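Putative MAR1 (Leishmania donovani, PDB 1X9G) is of unknown function but belongs to the isochorismatase superfamily and is probably a hydrolase, possibly a ribonuclease. Local coordinates at residues V43-R48 with P138-G143; L49-E54 with E78-K83; R92-V97 with L122-D127. All coordinates share one frame; numbering follows the deposited sequence.

Contact 1 of 3, residues V43-R48 with P138-G143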
# COMPACT_ATOMS: atom_id res chain seq x y z
N VAL A 43 -14.36 9.05 -20.17
CA VAL A 43 -15.18 8.93 -21.39
C VAL A 43 -14.51 7.95 -22.35
O VAL A 43 -15.15 7.10 -22.93
CB VAL A 43 -15.42 10.36 -22.02
CG1 VAL A 43 -16.08 10.30 -23.37
CG2 VAL A 43 -16.29 11.23 -21.08
N PHE A 44 -13.19 8.08 -22.48
CA PHE A 44 -12.41 7.26 -23.38
C PHE A 44 -12.54 5.78 -23.05
O PHE A 44 -12.62 4.94 -23.96
CB PHE A 44 -10.93 7.67 -23.34
CG PHE A 44 -10.03 6.76 -24.10
CD1 PHE A 44 -9.88 6.89 -25.50
CD2 PHE A 44 -9.37 5.71 -23.46
CE1 PHE A 44 -9.04 6.00 -26.24
CE2 PHE A 44 -8.54 4.82 -24.19
CZ PHE A 44 -8.37 4.98 -25.57
N VAL A 45 -12.54 5.49 -21.75
CA VAL A 45 -12.56 4.13 -21.21
C VAL A 45 -13.97 3.60 -21.38
O VAL A 45 -14.16 2.43 -21.70
CB VAL A 45 -12.10 4.09 -19.69
CG1 VAL A 45 -12.45 2.79 -19.01
CG2 VAL A 45 -10.62 4.34 -19.57
N ALA A 46 -14.95 4.46 -21.15
CA ALA A 46 -16.37 4.15 -21.41
C ALA A 46 -16.60 3.74 -22.85
O ALA A 46 -17.20 2.69 -23.10
CB ALA A 46 -17.27 5.33 -21.07
N ASN A 47 -16.07 4.52 -23.79
CA ASN A 47 -16.06 4.11 -25.22
C ASN A 47 -15.29 2.81 -25.44
O ASN A 47 -15.88 1.90 -26.01
CB ASN A 47 -15.52 5.20 -26.17
CG ASN A 47 -16.43 6.42 -26.25
OD1 ASN A 47 -17.67 6.31 -26.31
ND2 ASN A 47 -15.82 7.61 -26.27
N ARG A 48 -14.04 2.71 -24.95
CA ARG A 48 -13.23 1.47 -25.07
C ARG A 48 -13.94 0.18 -24.68
O ARG A 48 -13.94 -0.79 -25.45
CB ARG A 48 -11.88 1.55 -24.34
CG ARG A 48 -11.07 0.23 -24.37
CD ARG A 48 -9.61 0.38 -23.77
NE ARG A 48 -8.66 0.88 -24.78
CZ ARG A 48 -7.44 1.36 -24.52
NH1 ARG A 48 -6.97 1.39 -23.26
NH2 ARG A 48 -6.68 1.80 -25.51
N PRO A 138 -10.83 -0.27 -13.92
CA PRO A 138 -9.72 0.39 -14.60
C PRO A 138 -9.51 1.76 -14.00
O PRO A 138 -10.37 2.63 -14.21
CB PRO A 138 -10.24 0.53 -16.03
CG PRO A 138 -11.74 0.73 -15.84
CD PRO A 138 -12.10 -0.14 -14.67
N LYS A 139 -8.40 1.96 -13.28
CA LYS A 139 -8.07 3.24 -12.64
C LYS A 139 -8.03 4.39 -13.62
O LYS A 139 -8.25 5.56 -13.29
CB LYS A 139 -6.72 3.17 -11.93
CG LYS A 139 -6.46 4.38 -11.05
CD LYS A 139 -5.17 4.20 -10.26
CE LYS A 139 -4.45 5.49 -10.08
NZ LYS A 139 -3.80 5.43 -8.73
N ASP A 140 -7.58 4.01 -14.80
CA ASP A 140 -7.82 4.59 -16.08
C ASP A 140 -9.10 5.42 -16.30
O ASP A 140 -9.06 6.53 -16.86
CB ASP A 140 -7.90 3.35 -17.00
CG ASP A 140 -7.04 3.52 -18.11
OD1 ASP A 140 -6.28 4.48 -17.98
OD2 ASP A 140 -7.08 2.79 -19.10
N GLY A 141 -10.23 4.84 -15.91
CA GLY A 141 -11.54 5.39 -16.17
C GLY A 141 -12.24 5.68 -14.85
O GLY A 141 -13.46 5.51 -14.74
N LEU A 142 -11.46 6.10 -13.85
CA LEU A 142 -12.02 6.63 -12.61
C LEU A 142 -11.55 8.07 -12.36
O LEU A 142 -10.50 8.49 -12.88
CB LEU A 142 -11.71 5.75 -11.39
CG LEU A 142 -11.99 4.25 -11.36
CD1 LEU A 142 -11.11 3.56 -10.27
CD2 LEU A 142 -13.49 3.86 -11.25
N GLY A 143 -12.38 8.83 -11.63
CA GLY A 143 -12.04 10.19 -11.21
C GLY A 143 -12.87 10.74 -10.05
O GLY A 143 -13.94 10.22 -9.75

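Contact 2 of 3, residues L49-E54 with E78-K83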
# COMPACT_ATOMS: atom_id res chain seq x y z
N LEU A 49 -14.54 0.16 -23.49
CA LEU A 49 -15.32 -1.00 -23.00
C LEU A 49 -16.65 -1.17 -23.75
O LEU A 49 -17.28 -2.24 -23.67
CB LEU A 49 -15.59 -0.88 -21.48
CG LEU A 49 -14.46 -1.23 -20.47
CD1 LEU A 49 -13.96 -2.67 -20.62
CD2 LEU A 49 -13.29 -0.32 -20.64
N ALA A 50 -17.08 -0.11 -24.44
CA ALA A 50 -18.35 -0.12 -25.17
C ALA A 50 -18.11 -0.92 -26.41
O ALA A 50 -18.83 -1.88 -26.66
CB ALA A 50 -18.84 1.30 -25.52
N ARG A 51 -17.05 -0.56 -27.13
CA ARG A 51 -16.65 -1.24 -28.36
C ARG A 51 -16.24 -2.69 -28.09
O ARG A 51 -16.54 -3.59 -28.90
CB ARG A 51 -15.51 -0.49 -29.07
CG ARG A 51 -15.78 1.02 -29.32
CD ARG A 51 -16.88 1.29 -30.33
NE ARG A 51 -18.23 1.07 -29.82
CZ ARG A 51 -18.88 1.92 -29.01
NH1 ARG A 51 -18.25 3.01 -28.55
NH2 ARG A 51 -20.14 1.65 -28.61
N LEU A 52 -15.56 -2.91 -26.97
CA LEU A 52 -15.20 -4.25 -26.53
C LEU A 52 -16.42 -5.17 -26.35
O LEU A 52 -16.38 -6.34 -26.73
CB LEU A 52 -14.37 -4.20 -25.22
CG LEU A 52 -14.00 -5.59 -24.68
CD1 LEU A 52 -13.18 -6.24 -25.76
CD2 LEU A 52 -13.27 -5.62 -23.32
N HIS A 53 -17.47 -4.66 -25.71
CA HIS A 53 -18.66 -5.45 -25.43
C HIS A 53 -19.37 -5.84 -26.73
O HIS A 53 -19.87 -6.97 -26.84
CB HIS A 53 -19.58 -4.70 -24.47
CG HIS A 53 -21.05 -4.95 -24.69
ND1 HIS A 53 -21.67 -6.13 -24.34
CD2 HIS A 53 -22.02 -4.15 -25.21
CE1 HIS A 53 -22.95 -6.05 -24.64
NE2 HIS A 53 -23.19 -4.86 -25.17
N GLU A 54 -19.41 -4.93 -27.71
CA GLU A 54 -19.88 -5.23 -29.07
C GLU A 54 -19.09 -6.36 -29.74
O GLU A 54 -19.66 -7.16 -30.44
CB GLU A 54 -19.90 -3.98 -29.93
CG GLU A 54 -20.95 -3.03 -29.42
CD GLU A 54 -20.78 -1.62 -29.89
OE1 GLU A 54 -19.65 -1.24 -30.28
OE2 GLU A 54 -21.78 -0.88 -29.87
N GLU A 78 -20.61 12.48 -25.99
CA GLU A 78 -19.37 11.89 -26.47
C GLU A 78 -19.19 10.39 -26.08
O GLU A 78 -18.34 9.70 -26.63
CB GLU A 78 -18.19 12.82 -26.13
CG GLU A 78 -16.78 12.17 -26.05
CD GLU A 78 -16.19 11.69 -27.40
OE1 GLU A 78 -15.81 12.56 -28.23
OE2 GLU A 78 -16.06 10.46 -27.62
N ILE A 79 -20.03 9.86 -25.19
CA ILE A 79 -20.14 8.40 -25.07
C ILE A 79 -21.22 7.80 -26.01
O ILE A 79 -22.45 7.98 -25.79
CB ILE A 79 -20.34 7.89 -23.61
CG1 ILE A 79 -19.18 8.31 -22.72
CG2 ILE A 79 -20.46 6.36 -23.59
CD1 ILE A 79 -19.55 8.53 -21.25
N THR A 80 -20.76 7.08 -27.02
CA THR A 80 -21.63 6.33 -27.90
C THR A 80 -21.92 4.93 -27.39
O THR A 80 -21.25 3.96 -27.72
CB THR A 80 -21.18 6.35 -29.38
OG1 THR A 80 -19.82 6.78 -29.48
CG2 THR A 80 -22.09 7.36 -30.18
N LEU A 81 -22.97 4.88 -26.57
CA LEU A 81 -23.56 3.66 -26.03
C LEU A 81 -23.81 2.56 -27.06
O LEU A 81 -24.17 2.85 -28.21
CB LEU A 81 -24.92 4.01 -25.39
CG LEU A 81 -25.00 4.82 -24.09
CD1 LEU A 81 -23.77 4.48 -23.21
CD2 LEU A 81 -25.14 6.33 -24.35
N PRO A 82 -23.66 1.29 -26.64
CA PRO A 82 -24.08 0.17 -27.48
C PRO A 82 -25.61 0.11 -27.55
O PRO A 82 -26.27 0.57 -26.61
CB PRO A 82 -23.52 -1.05 -26.75
CG PRO A 82 -22.67 -0.55 -25.65
CD PRO A 82 -23.11 0.84 -25.36
N LYS A 83 -26.18 -0.44 -28.62
CA LYS A 83 -27.64 -0.54 -28.72
C LYS A 83 -28.20 -1.44 -27.62
O LYS A 83 -29.33 -1.24 -27.16
CB LYS A 83 -28.10 -1.06 -30.10
CG LYS A 83 -27.45 -0.38 -31.28
CD LYS A 83 -27.68 1.13 -31.24
CE LYS A 83 -27.00 1.81 -32.42
NZ LYS A 83 -27.88 2.89 -32.96

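Contact 3 of 3, residues R92-V97 with L122-D127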
# COMPACT_ATOMS: atom_id res chain seq x y z
N ARG A 92 -30.02 6.69 -5.21
CA ARG A 92 -29.06 5.91 -4.44
C ARG A 92 -27.63 6.23 -4.90
O ARG A 92 -27.38 6.33 -6.12
CB ARG A 92 -29.40 4.43 -4.57
CG ARG A 92 -28.42 3.46 -3.96
CD ARG A 92 -29.17 2.34 -3.29
NE ARG A 92 -29.29 2.64 -1.86
CZ ARG A 92 -28.84 1.87 -0.87
NH1 ARG A 92 -28.22 0.72 -1.14
NH2 ARG A 92 -29.01 2.25 0.39
N PHE A 93 -26.70 6.46 -3.94
CA PHE A 93 -25.31 6.80 -4.33
C PHE A 93 -24.67 5.60 -5.00
O PHE A 93 -24.04 5.73 -6.05
CB PHE A 93 -24.47 7.36 -3.18
CG PHE A 93 -24.98 8.64 -2.63
CD1 PHE A 93 -25.10 8.83 -1.25
CD2 PHE A 93 -25.40 9.67 -3.49
CE1 PHE A 93 -25.62 10.04 -0.73
CE2 PHE A 93 -25.94 10.88 -2.99
CZ PHE A 93 -26.03 11.06 -1.59
N SER A 94 -24.91 4.43 -4.43
CA SER A 94 -24.56 3.18 -5.09
C SER A 94 -25.45 2.77 -6.26
O SER A 94 -26.68 2.80 -6.15
CB SER A 94 -24.64 2.06 -4.09
OG SER A 94 -24.49 0.87 -4.80
N CYS A 95 -24.80 2.34 -7.35
CA CYS A 95 -25.41 1.67 -8.50
C CYS A 95 -26.24 0.43 -8.21
O CYS A 95 -27.08 0.07 -9.02
CB CYS A 95 -24.37 1.26 -9.53
SG CYS A 95 -23.56 2.64 -10.37
N VAL A 96 -26.05 -0.22 -7.07
CA VAL A 96 -26.86 -1.41 -6.77
C VAL A 96 -28.29 -1.02 -6.34
O VAL A 96 -28.61 -0.89 -5.15
CB VAL A 96 -26.16 -2.37 -5.79
CG1 VAL A 96 -26.91 -3.69 -5.68
CG2 VAL A 96 -24.69 -2.60 -6.25
N VAL A 97 -29.13 -0.79 -7.35
CA VAL A 97 -30.58 -0.57 -7.19
C VAL A 97 -31.30 -1.78 -7.77
O VAL A 97 -30.67 -2.55 -8.52
CB VAL A 97 -31.05 0.74 -7.86
CG1 VAL A 97 -30.53 1.96 -7.08
CG2 VAL A 97 -30.65 0.81 -9.34
N LEU A 122 -17.18 3.96 -5.02
CA LEU A 122 -16.86 3.33 -3.74
C LEU A 122 -18.07 2.53 -3.16
O LEU A 122 -17.97 1.34 -2.88
CB LEU A 122 -16.28 4.41 -2.79
CG LEU A 122 -15.81 3.92 -1.40
CD1 LEU A 122 -14.49 3.14 -1.45
CD2 LEU A 122 -15.68 5.08 -0.40
N GLN A 123 -19.23 3.18 -3.01
CA GLN A 123 -20.44 2.47 -2.50
C GLN A 123 -20.89 1.34 -3.39
O GLN A 123 -21.28 0.26 -2.92
CB GLN A 123 -21.60 3.46 -2.21
CG GLN A 123 -21.13 4.58 -1.28
CD GLN A 123 -22.23 5.41 -0.68
OE1 GLN A 123 -23.26 4.89 -0.28
NE2 GLN A 123 -21.99 6.72 -0.56
N THR A 124 -20.81 1.59 -4.69
CA THR A 124 -21.17 0.58 -5.71
C THR A 124 -20.33 -0.69 -5.54
O THR A 124 -20.89 -1.79 -5.45
CB THR A 124 -20.94 1.16 -7.09
OG1 THR A 124 -21.80 2.30 -7.24
CG2 THR A 124 -21.19 0.17 -8.14
N VAL A 125 -18.99 -0.54 -5.44
CA VAL A 125 -18.15 -1.72 -5.28
C VAL A 125 -18.33 -2.45 -3.96
O VAL A 125 -18.34 -3.66 -3.96
CB VAL A 125 -16.61 -1.59 -5.74
CG1 VAL A 125 -16.34 -0.35 -6.52
CG2 VAL A 125 -15.65 -1.73 -4.63
N ALA A 126 -18.51 -1.77 -2.82
CA ALA A 126 -18.77 -2.50 -1.57
C ALA A 126 -20.05 -3.36 -1.70
O ALA A 126 -20.07 -4.50 -1.23
CB ALA A 126 -18.82 -1.57 -0.34
N ASP A 127 -21.09 -2.84 -2.36
CA ASP A 127 -22.36 -3.60 -2.62
C ASP A 127 -22.16 -4.81 -3.55
O ASP A 127 -22.57 -5.93 -3.22
CB ASP A 127 -23.48 -2.70 -3.17
CG ASP A 127 -24.04 -1.68 -2.14
OD1 ASP A 127 -24.54 -0.64 -2.61
OD2 ASP A 127 -24.02 -1.89 -0.89

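Contact 1 of 3, residues V43-R48 with P138-G143
R48 turns its guanidinium toward D140 and carries F44 on one face: CE2 of F44 stands 3.6 Å above the plane, over the centre of the group. Relative to the phenyl ring, NH2 of R48 lies in its plane, at the edge, which makes this an edge-on-face meeting within one helical turn and not a parallel stack. D140 approaches the guanidinium obliquely; its OD2 stays 4.4 Å from R48 NH1, too far for a salt bridge. S169 closes the gap, since its hydroxyl is hydrogen-bonded to both R48 NH1 and D140 OD2. The opposite charges would still attract across this buried spot.

V45 supplies most of the apolar contact. With CG1 anti to the backbone N (chi1 165°), CG1 meets P138 CG at 3.8 Å and also nears G141 CA, while CG2 lies on the D140-G141 backbone, 3.7 Å from G141 CA, and reaches D140 CB at 3.9 Å. The helix and the loop backbone are thus close at this point, with the CA atoms of V45 and G141 only 5.3 Å apart.

The contact packs helix 39-55 onto the interrupted C-terminal part of strand 134-143. Helix 169-176 adds S169, I172 and L173 around it, and F113 of the adjacent strand 109-115 touches both A46 and P138.

Contact 2 of 3, residues L49-E54 with E78-K83
R51 reaches T80 by folding back on itself: CG lies beside the backbone N, and the bends at chi2 (-68°) and chi3 (75°) turn CD and NE back toward the 78-83 loop, although CB points away from it. The guanidinium meets T80 O. NH2 makes the main hydrogen bond, 2.7 Å to T80 O, meeting the carbonyl almost head-on with a C=O...N angle of 171°. A weak second bond runs from NH1 to the same oxygen, so one backbone carbonyl is gripped by both terminal nitrogens.

E54 holds the guanidinium from another part of its edge. Its chain is extended beyond CG, and OE1 accepts from R51 NE at 2.8 Å in a salt bridge that lies close to the guanidinium plane, while a weak bond joins R51 NH2 to OE2. NH2 is thus divided between T80 O and E54, and the carboxylate would limit rotation of the arginine head. A50 covers one face of the guanidinium, its CB set toward the rim.

P82 packs against H53, E54 and A50. Its CG and CB meet the edge of the H53 ring, the nearest approach being H53 CD2 to P82 CG at 3.7 Å. E54 OE2 comes across the pyrrolidine, 3.5 Å from P82 CA, and A50 CB lies 4.3 Å from P82 CG. H53 has hydrogen bonds at both ring nitrogens, ND1 with T60 and NE2 with T84.

The contact lays the loop between strands 60-67 and 86-90 along the C-terminal half of helix 39-55. Y62 of strand 60-67 touches A50, H53 and P82, while L191 of helix 185-191 packs against R51.

Contact 3 of 3, residues R92-V97 with L122-D127
S94 and D127 make the shortest hydrogen bond of this contact: S94 OG donates to D127 OD1 at 2.7 Å, using the anti lone pair of that oxygen. The same hydroxyl accepts from V96 N at 3.0 Å, which closes an ST turn. S94 OG, anti to its backbone N (chi1 172°), is thereby engaged as donor and acceptor at once, tying the bend in the loop to the helix. A second bond runs from C95 N to T124 OG1, 3.0 Å long and nearly straight at 165°. T124 OG1 is also hydrogen-bonded to C120 O, one turn earlier in the helix.

R92 and D127 may attract each other weakly. They reach toward each other tip to tip with their flat groups almost parallel, but NH1 remains 4.2 Å from OD1 and no N-H points at it.

Packing fills the remaining surface. V96 CG2 presses closely against D127 CB, C95 CB lies 3.6 Å from T124 CG2, and S94 CB meets Q123 CB at 3.8 Å. F93 and Q123 run side by side in the same direction, the amide nitrogen NE2 lying 3.7 Å from F93 CB. That nitrogen is hydrogen-bonded to L174 O of the second subunit, and F93 makes backbone hydrogen bonds with the same subunit, so the pair belongs to a subunit interface as well.

Together these bonds clamp the loop leaving the C-terminal end of strand 86-90 to the side of helix 117-130, a turn or more beyond its start. Both elements belong to the isochorismatase-type α/β/α fold, in which helices flank a six-stranded parallel sheet of strand order 3-2-1-4-5-6.

Contacts 1 and 2 are successive stations on helix 39-55, their centres 12 Å apart, and they touch directly: the amide of N47, from the segment 43-48, probably hydrogen-bonds through OD1 to T80 N, while V43 packs on E78. Contact 3 stands apart, its centre 18 Å from that of contact 1 and 22 Å from that of contact 2, which lies on the opposite side of the chain's centre. Helix 117-130 leads on to strand 134-143, connecting contacts 3 and 1 along the chain. Contact 3 adjoins C120, which probably takes the position of the nucleophilic cysteine of isochorismatase-type hydrolases. Of the three, contact 3 alone meets another subunit.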